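Nuclease-like protein (Chaetomium thermophilum, PDB 6GRC) probably cuts branched DNA as a metal-dependent, GEN1/Yen1-type nuclease that resolves Holliday junctions and cleaves 5' flaps. Local coordinates at residues 21-26 and 445-450; 364-369 and 379-384; 385-390 and 434-439. All blocks are in the same frame, centred on the assembly; numbering follows the deposited sequence.

Contact 1 (21-26 and 445-450); sequences LAIDHL and ETILKL
With its CG trans to the backbone N (chi1 178°), L26 sends both methyl branches outward to L450, while I23, whose CG1 folds back beside its own N (chi1 -67°), presents CD1 to I447. These two residues, one helical turn apart, carry this segment's share of the contact. The isoleucines I23 and I447 meet nearly perpendicular through their terminal methyls, CD1 of I23 being 3.5 Å from CD1 of I447. The other branch of I23, CG2, runs alongside T446 in the reverse sense and lies 3.8 Å from its OG1; that hydroxyl has its polar partner in E27, so the contact with I23 adds only van der Waals packing. L26 packs chiefly on I447 and L450. Its CD2 rests 4.0 Å from CG1 of I447 and lies 3.9 Å from CD1 of L450, the two leucines reaching tip to tip. The segment axes pass 10.5 Å apart at 45°, so the backbones are well separated and branched side chains fill the distance. This is helix-helix packing between parts of the chain assigned to the XPG N-terminal family (21-26) and the GEN1 C-terminal family (445-450), an example of how a nuclease core can hold an appended module. Helix 318-339 also packs on the interface, with L339 against L26 and I447, and V335 and C338 against I447. Strands 377-384 and 439-444 border I23 through T377 and P444, so the helix 18-29 also abuts the small C-terminal sheet.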
# COMPACT_ATOMS: atom_id res chain seq x y z
N LEU A 21 10.26 5.87 -0.61
CA LEU A 21 9.52 5.80 0.64
C LEU A 21 10.11 4.75 1.55
O LEU A 21 10.38 5.02 2.72
CB LEU A 21 8.04 5.47 0.39
CG LEU A 21 7.07 6.59 0.01
CD1 LEU A 21 5.74 5.98 -0.41
CD2 LEU A 21 6.86 7.56 1.16
N ALA A 22 10.33 3.56 1.02
CA ALA A 22 10.87 2.47 1.83
C ALA A 22 12.23 2.81 2.45
O ALA A 22 12.48 2.48 3.61
CB ALA A 22 10.98 1.21 0.99
N ILE A 23 13.10 3.48 1.68
CA ILE A 23 14.46 3.77 2.11
C ILE A 23 14.54 5.04 2.97
O ILE A 23 15.36 5.12 3.90
CB ILE A 23 15.41 3.85 0.90
CG1 ILE A 23 15.55 2.46 0.25
CG2 ILE A 23 16.78 4.42 1.26
CD1 ILE A 23 16.15 1.39 1.12
N ASP A 24 13.71 6.05 2.68
CA ASP A 24 13.66 7.23 3.55
C ASP A 24 13.23 6.78 4.95
O ASP A 24 13.84 7.14 5.95
CB ASP A 24 12.71 8.30 3.02
CG ASP A 24 13.25 9.02 1.78
OD1 ASP A 24 14.46 8.92 1.45
OD2 ASP A 24 12.44 9.71 1.14
N HIS A 25 12.20 5.94 5.00
CA HIS A 25 11.68 5.46 6.28
C HIS A 25 12.71 4.61 7.01
O HIS A 25 12.85 4.73 8.22
CB HIS A 25 10.42 4.64 6.07
CG HIS A 25 9.76 4.22 7.34
ND1 HIS A 25 10.20 3.14 8.08
CD2 HIS A 25 8.71 4.75 8.01
CE1 HIS A 25 9.44 3.02 9.16
NE2 HIS A 25 8.53 3.98 9.14
N LEU A 26 13.40 3.74 6.28
CA LEU A 26 14.44 2.90 6.88
C LEU A 26 15.55 3.77 7.46
O LEU A 26 16.08 3.47 8.52
CB LEU A 26 14.99 1.91 5.86
CG LEU A 26 16.12 0.98 6.32
CD1 LEU A 26 15.70 0.17 7.53
CD2 LEU A 26 16.55 0.04 5.20
N GLU A 445 21.97 1.53 -1.58
CA GLU A 445 23.18 1.65 -0.82
C GLU A 445 22.88 1.53 0.64
O GLU A 445 23.61 0.92 1.37
CB GLU A 445 23.80 3.00 -1.13
CG GLU A 445 24.93 3.40 -0.23
CD GLU A 445 25.47 4.76 -0.58
OE1 GLU A 445 24.81 5.75 -0.30
OE2 GLU A 445 26.56 4.83 -1.13
N THR A 446 21.79 2.11 1.08
CA THR A 446 21.45 2.04 2.47
C THR A 446 21.27 0.62 2.93
O THR A 446 21.77 0.25 3.95
CB THR A 446 20.20 2.82 2.78
OG1 THR A 446 20.41 4.17 2.42
CG2 THR A 446 19.93 2.75 4.22
N ILE A 447 20.57 -0.19 2.17
CA ILE A 447 20.36 -1.56 2.56
C ILE A 447 21.65 -2.34 2.59
O ILE A 447 21.85 -3.17 3.43
CB ILE A 447 19.36 -2.26 1.64
CG1 ILE A 447 17.96 -1.89 2.03
CG2 ILE A 447 19.49 -3.75 1.76
CD1 ILE A 447 16.96 -2.04 0.93
N LEU A 448 22.52 -2.06 1.64
CA LEU A 448 23.78 -2.73 1.60
C LEU A 448 24.64 -2.34 2.78
O LEU A 448 25.34 -3.17 3.32
CB LEU A 448 24.49 -2.40 0.30
CG LEU A 448 23.83 -2.92 -0.95
CD1 LEU A 448 24.49 -2.35 -2.18
CD2 LEU A 448 23.86 -4.42 -0.97
N LYS A 449 24.58 -1.09 3.20
CA LYS A 449 25.42 -0.69 4.33
C LYS A 449 25.03 -1.44 5.61
O LYS A 449 25.90 -1.78 6.42
CB LYS A 449 25.38 0.84 4.56
CG LYS A 449 26.20 1.63 3.55
CD LYS A 449 26.56 3.04 4.00
CE LYS A 449 27.22 3.80 2.85
NZ LYS A 449 28.03 4.99 3.22
N LEU A 450 23.74 -1.70 5.79
CA LEU A 450 23.25 -2.44 6.95
C LEU A 450 23.63 -3.91 6.88
O LEU A 450 23.98 -4.52 7.89
CB LEU A 450 21.73 -2.32 7.07
CG LEU A 450 21.15 -0.92 7.26
CD1 LEU A 450 19.64 -0.98 7.29
CD2 LEU A 450 21.70 -0.28 8.52

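Contact 2 (364-369 and 379-384); sequences GISMRR and ELRVSF
R369 runs alongside the side chain of E379, both pointing the same way, and lays the edge of its guanidinium against the carboxylate. NE and NH2 of R369 both bond to a single oxygen, OE1 of E379, at 3.0 and 2.9 Å. They arrive from the same face of the carboxylate, NE on the anti side of OE1 and NH2 on its syn side, with the two flat groups turned only 21° apart. The arginine gets there by placing CG between its backbone N and carbonyl carbon (chi1 70°) and then extending, which carries the charge across to the partner strand. Beneath this salt bridge the R369-E379 backbones form an antiparallel hydrogen-bonded pair. The strands make a beta hairpin, and midway along it a beta bulge shifts the register by one residue: S366 and M367, a selenomethionine, together face R381. The carbonyl of R381 is gripped twice by S366, by N in the carbonyl plane at 3.0 Å and by OG from above that plane at 3.3 Å. R381 N in turn gives a nearly straight bond (169°) to M367 O, 2.8 Å away. Such bulges accentuate strand twist, and this hairpin supplies two of the three strands of the C-terminal sheet, a module that probably corresponds to the chromodomain of human GEN1. On one face L380 is flanked by I365, whose CG2 lies 3.8 Å from L380 CB, and by R368, whose CB lies 3.7 Å from L380 CD2. W459 of helix 453-464 covers all three. On the other side of the hairpin, R369 and R381 make cation-pi contacts with W442 of strand 439-444.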
# COMPACT_ATOMS: atom_id res chain seq x y z
N GLY A 364 30.72 -8.78 -4.90
CA GLY A 364 31.41 -7.54 -5.24
C GLY A 364 30.47 -6.43 -5.69
O GLY A 364 29.28 -6.65 -5.94
N ILE A 365 31.03 -5.23 -5.79
CA ILE A 365 30.31 -4.02 -6.19
C ILE A 365 31.11 -3.39 -7.33
O ILE A 365 32.32 -3.53 -7.36
CB ILE A 365 30.19 -3.03 -4.99
CG1 ILE A 365 29.52 -3.74 -3.81
CG2 ILE A 365 29.43 -1.77 -5.40
CD1 ILE A 365 29.18 -2.85 -2.63
N SER A 366 30.43 -2.73 -8.26
CA SER A 366 31.08 -2.28 -9.50
C SER A 366 30.69 -0.87 -9.95
O SER A 366 31.25 -0.36 -10.92
CB SER A 366 30.80 -3.29 -10.63
OG SER A 366 29.44 -3.75 -10.62
N MSE A 367 29.74 -0.23 -9.27
CA MSE A 367 29.15 1.02 -9.77
C MSE A 367 28.12 1.54 -8.83
O MSE A 367 27.59 0.81 -7.99
CB MSE A 367 28.41 0.77 -11.08
CG MSE A 367 28.31 2.01 -11.97
SE MSE A 367 27.78 1.41 -13.77
CE MSE A 367 29.53 1.87 -14.58
N ARG A 368 27.82 2.82 -8.98
CA ARG A 368 26.84 3.52 -8.18
C ARG A 368 26.02 4.38 -9.11
O ARG A 368 26.53 4.88 -10.10
CB ARG A 368 27.57 4.41 -7.18
CG ARG A 368 26.70 5.40 -6.42
CD ARG A 368 27.47 6.67 -6.06
NE ARG A 368 26.62 7.55 -5.28
CZ ARG A 368 26.32 7.35 -4.00
NH1 ARG A 368 26.85 6.33 -3.34
NH2 ARG A 368 25.50 8.19 -3.37
N ARG A 369 24.75 4.56 -8.78
CA ARG A 369 23.92 5.49 -9.52
C ARG A 369 22.83 6.04 -8.63
O ARG A 369 22.56 5.52 -7.55
CB ARG A 369 23.28 4.78 -10.72
CG ARG A 369 22.22 3.78 -10.31
CD ARG A 369 21.41 3.25 -11.47
NE ARG A 369 20.27 2.48 -10.96
CZ ARG A 369 19.34 1.93 -11.73
NH1 ARG A 369 19.39 2.03 -13.05
NH2 ARG A 369 18.36 1.25 -11.17
N GLU A 379 22.01 3.71 -5.36
CA GLU A 379 22.07 2.26 -5.51
C GLU A 379 23.49 1.84 -5.89
O GLU A 379 24.22 2.60 -6.53
CB GLU A 379 21.07 1.78 -6.57
CG GLU A 379 19.59 1.95 -6.21
CD GLU A 379 18.65 1.54 -7.35
OE1 GLU A 379 18.70 2.15 -8.44
OE2 GLU A 379 17.84 0.60 -7.15
N LEU A 380 23.87 0.63 -5.48
CA LEU A 380 25.16 0.06 -5.86
C LEU A 380 24.96 -1.19 -6.74
O LEU A 380 24.07 -2.00 -6.50
CB LEU A 380 25.98 -0.28 -4.62
CG LEU A 380 26.34 0.91 -3.71
CD1 LEU A 380 27.06 0.44 -2.45
CD2 LEU A 380 27.21 1.92 -4.45
N ARG A 381 25.77 -1.30 -7.79
CA ARG A 381 25.72 -2.46 -8.66
C ARG A 381 26.42 -3.62 -7.99
O ARG A 381 27.64 -3.66 -7.91
CB ARG A 381 26.39 -2.15 -10.00
CG ARG A 381 26.17 -3.24 -11.04
CD ARG A 381 24.71 -3.36 -11.41
NE ARG A 381 24.54 -3.78 -12.80
CZ ARG A 381 23.39 -4.14 -13.36
NH1 ARG A 381 22.25 -4.16 -12.66
NH2 ARG A 381 23.37 -4.50 -14.64
N VAL A 382 25.63 -4.57 -7.54
CA VAL A 382 26.10 -5.69 -6.75
C VAL A 382 26.17 -6.94 -7.61
O VAL A 382 25.37 -7.10 -8.53
CB VAL A 382 25.11 -5.90 -5.59
CG1 VAL A 382 25.37 -7.21 -4.86
CG2 VAL A 382 25.20 -4.73 -4.63
N SER A 383 27.11 -7.83 -7.30
CA SER A 383 27.16 -9.14 -7.94
C SER A 383 26.89 -10.25 -6.90
O SER A 383 27.21 -10.09 -5.72
CB SER A 383 28.50 -9.35 -8.63
OG SER A 383 29.48 -9.79 -7.72
N PHE A 384 26.30 -11.35 -7.36
CA PHE A 384 25.93 -12.47 -6.49
C PHE A 384 25.73 -13.75 -7.31
O PHE A 384 25.63 -13.70 -8.54
CB PHE A 384 24.65 -12.14 -5.73
CG PHE A 384 23.49 -11.82 -6.62
CD1 PHE A 384 23.38 -10.58 -7.23
CD2 PHE A 384 22.53 -12.79 -6.90
CE1 PHE A 384 22.33 -10.29 -8.08
CE2 PHE A 384 21.47 -12.51 -7.75
CZ PHE A 384 21.37 -11.26 -8.34

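Contact 3 (385-390 and 434-439); sequences IPAELV and DPWQPD
A387 N donates a nearly straight hydrogen bond (169°) to P435 O at 3.0 Å, the single such bond between the helix start and the loop. The same carbonyl is crowded by carbon as well: CD of P386 comes within 3.3 Å of P435 O, and CG2 of I385 lies at 3.6 Å from it. I385 is the N-cap residue of helix 386-390, so the amide of A387 belongs to the first turn and has no carbonyl within its own helix to bond. Above it, the methyl of A387 makes a CH-pi contact with W436, CB standing 3.7 Å from the centroid of the six-membered ring and 9° off its normal. W436 starts out away from the helix, and chi1 of -63° turns the indole back so that its face lies over the methyl. The loop makes a type I turn from D434 to Q437, in which W436 N bonds to D434 OD1, an Asx turn. On the proline side, CG of P386 packs 3.6 Å from CB of D439, while P386 and P435 both touch I326 of helix 318-339. An amide left without an acceptor in its own helix thus finds one in P435 O, while the methyl of A387, the ring of P386 and the indole of W436 supply apolar packing around that one bond.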
# COMPACT_ATOMS: atom_id res chain seq x y z
N ILE A 385 25.68 -14.91 -6.64
CA ILE A 385 25.44 -16.17 -7.34
C ILE A 385 24.01 -16.65 -7.04
O ILE A 385 23.74 -17.12 -5.94
CB ILE A 385 26.51 -17.23 -6.99
CG1 ILE A 385 27.90 -16.70 -7.37
CG2 ILE A 385 26.24 -18.54 -7.73
CD1 ILE A 385 28.98 -17.75 -7.50
N PRO A 386 23.10 -16.52 -8.02
CA PRO A 386 21.67 -16.78 -7.74
C PRO A 386 21.37 -18.13 -7.09
O PRO A 386 20.73 -18.16 -6.03
CB PRO A 386 21.03 -16.68 -9.13
CG PRO A 386 21.91 -15.75 -9.88
CD PRO A 386 23.30 -16.03 -9.40
N ALA A 387 21.83 -19.21 -7.70
CA ALA A 387 21.59 -20.58 -7.20
C ALA A 387 22.15 -20.77 -5.80
O ALA A 387 21.52 -21.38 -4.95
CB ALA A 387 22.18 -21.62 -8.15
N GLU A 388 23.35 -20.25 -5.58
CA GLU A 388 23.99 -20.29 -4.27
C GLU A 388 23.17 -19.58 -3.22
O GLU A 388 22.98 -20.08 -2.11
CB GLU A 388 25.35 -19.61 -4.38
CG GLU A 388 26.26 -19.78 -3.18
CD GLU A 388 27.62 -19.15 -3.43
OE1 GLU A 388 28.30 -19.54 -4.41
OE2 GLU A 388 27.99 -18.25 -2.65
N LEU A 389 22.66 -18.42 -3.59
CA LEU A 389 21.92 -17.57 -2.67
C LEU A 389 20.54 -18.16 -2.35
O LEU A 389 20.09 -18.13 -1.20
CB LEU A 389 21.82 -16.17 -3.28
CG LEU A 389 21.57 -14.97 -2.36
CD1 LEU A 389 22.15 -13.71 -2.97
CD2 LEU A 389 20.09 -14.80 -2.10
N VAL A 390 19.87 -18.71 -3.37
CA VAL A 390 18.54 -19.31 -3.21
C VAL A 390 18.61 -20.68 -2.52
O VAL A 390 17.75 -21.02 -1.73
CB VAL A 390 17.82 -19.43 -4.57
CG1 VAL A 390 16.49 -20.17 -4.43
CG2 VAL A 390 17.58 -18.06 -5.18
N ASP A 434 22.65 -19.05 -16.72
CA ASP A 434 23.27 -20.02 -15.83
C ASP A 434 23.18 -19.46 -14.41
O ASP A 434 23.78 -18.43 -14.11
CB ASP A 434 24.75 -20.21 -16.22
CG ASP A 434 25.48 -21.25 -15.36
OD1 ASP A 434 24.94 -21.75 -14.35
OD2 ASP A 434 26.64 -21.56 -15.72
N PRO A 435 22.43 -20.14 -13.52
CA PRO A 435 22.32 -19.66 -12.13
C PRO A 435 23.59 -19.75 -11.25
O PRO A 435 23.58 -19.23 -10.13
CB PRO A 435 21.19 -20.53 -11.54
CG PRO A 435 21.16 -21.74 -12.40
CD PRO A 435 21.53 -21.28 -13.77
N TRP A 436 24.65 -20.40 -11.74
CA TRP A 436 25.93 -20.50 -11.03
C TRP A 436 26.97 -19.44 -11.45
O TRP A 436 27.98 -19.26 -10.76
CB TRP A 436 26.52 -21.88 -11.23
CG TRP A 436 25.66 -22.93 -10.64
CD1 TRP A 436 24.83 -23.77 -11.32
CD2 TRP A 436 25.51 -23.23 -9.25
NE1 TRP A 436 24.18 -24.59 -10.43
CE2 TRP A 436 24.58 -24.29 -9.16
CE3 TRP A 436 26.09 -22.73 -8.08
CZ2 TRP A 436 24.21 -24.85 -7.93
CZ3 TRP A 436 25.72 -23.28 -6.86
CH2 TRP A 436 24.78 -24.33 -6.79
N GLN A 437 26.72 -18.78 -12.58
CA GLN A 437 27.44 -17.56 -12.94
C GLN A 437 27.00 -16.41 -12.03
O GLN A 437 25.90 -16.44 -11.46
CB GLN A 437 27.18 -17.16 -14.40
CG GLN A 437 27.84 -18.04 -15.44
CD GLN A 437 29.36 -17.99 -15.38
OE1 GLN A 437 30.01 -19.03 -15.25
NE2 GLN A 437 29.92 -16.80 -15.48
N PRO A 438 27.85 -15.38 -11.90
CA PRO A 438 27.43 -14.17 -11.19
C PRO A 438 26.36 -13.42 -11.96
O PRO A 438 26.45 -13.29 -13.19
CB PRO A 438 28.72 -13.34 -11.12
CG PRO A 438 29.56 -13.83 -12.24
CD PRO A 438 29.27 -15.30 -12.31
N ASP A 439 25.36 -12.93 -11.23
CA ASP A 439 24.32 -12.06 -11.76
C ASP A 439 24.52 -10.66 -11.13
O ASP A 439 25.16 -10.53 -10.09
CB ASP A 439 22.95 -12.65 -11.40
CG ASP A 439 21.82 -12.22 -12.34
OD1 ASP A 439 22.05 -11.43 -13.28
OD2 ASP A 439 20.69 -12.70 -12.13

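The three contacts step outward from the nuclease core. Contact 1 is buried and wholly side-chain driven, tying the C-terminal module to the XPG N-terminal region; contacts 2 and 3 lie within that module and are only partly buried. Contact 2 is a ladder of backbone bonds with a salt bridge, whereas contact 3 has one backbone bond amid proline, alanine and tryptophan packing. Contacts 1 and 2 meet directly: E445 forms a salt bridge with R368, and L448 packs on L380 and V382. Contacts 2 and 3 are joined where strand 377-384 runs into helix 386-390, with F384 O probably bonded to D439 N. Contact 3 also brings together the chain on either side of the unmodelled residues 401-430. Helix 318-339 borders all three.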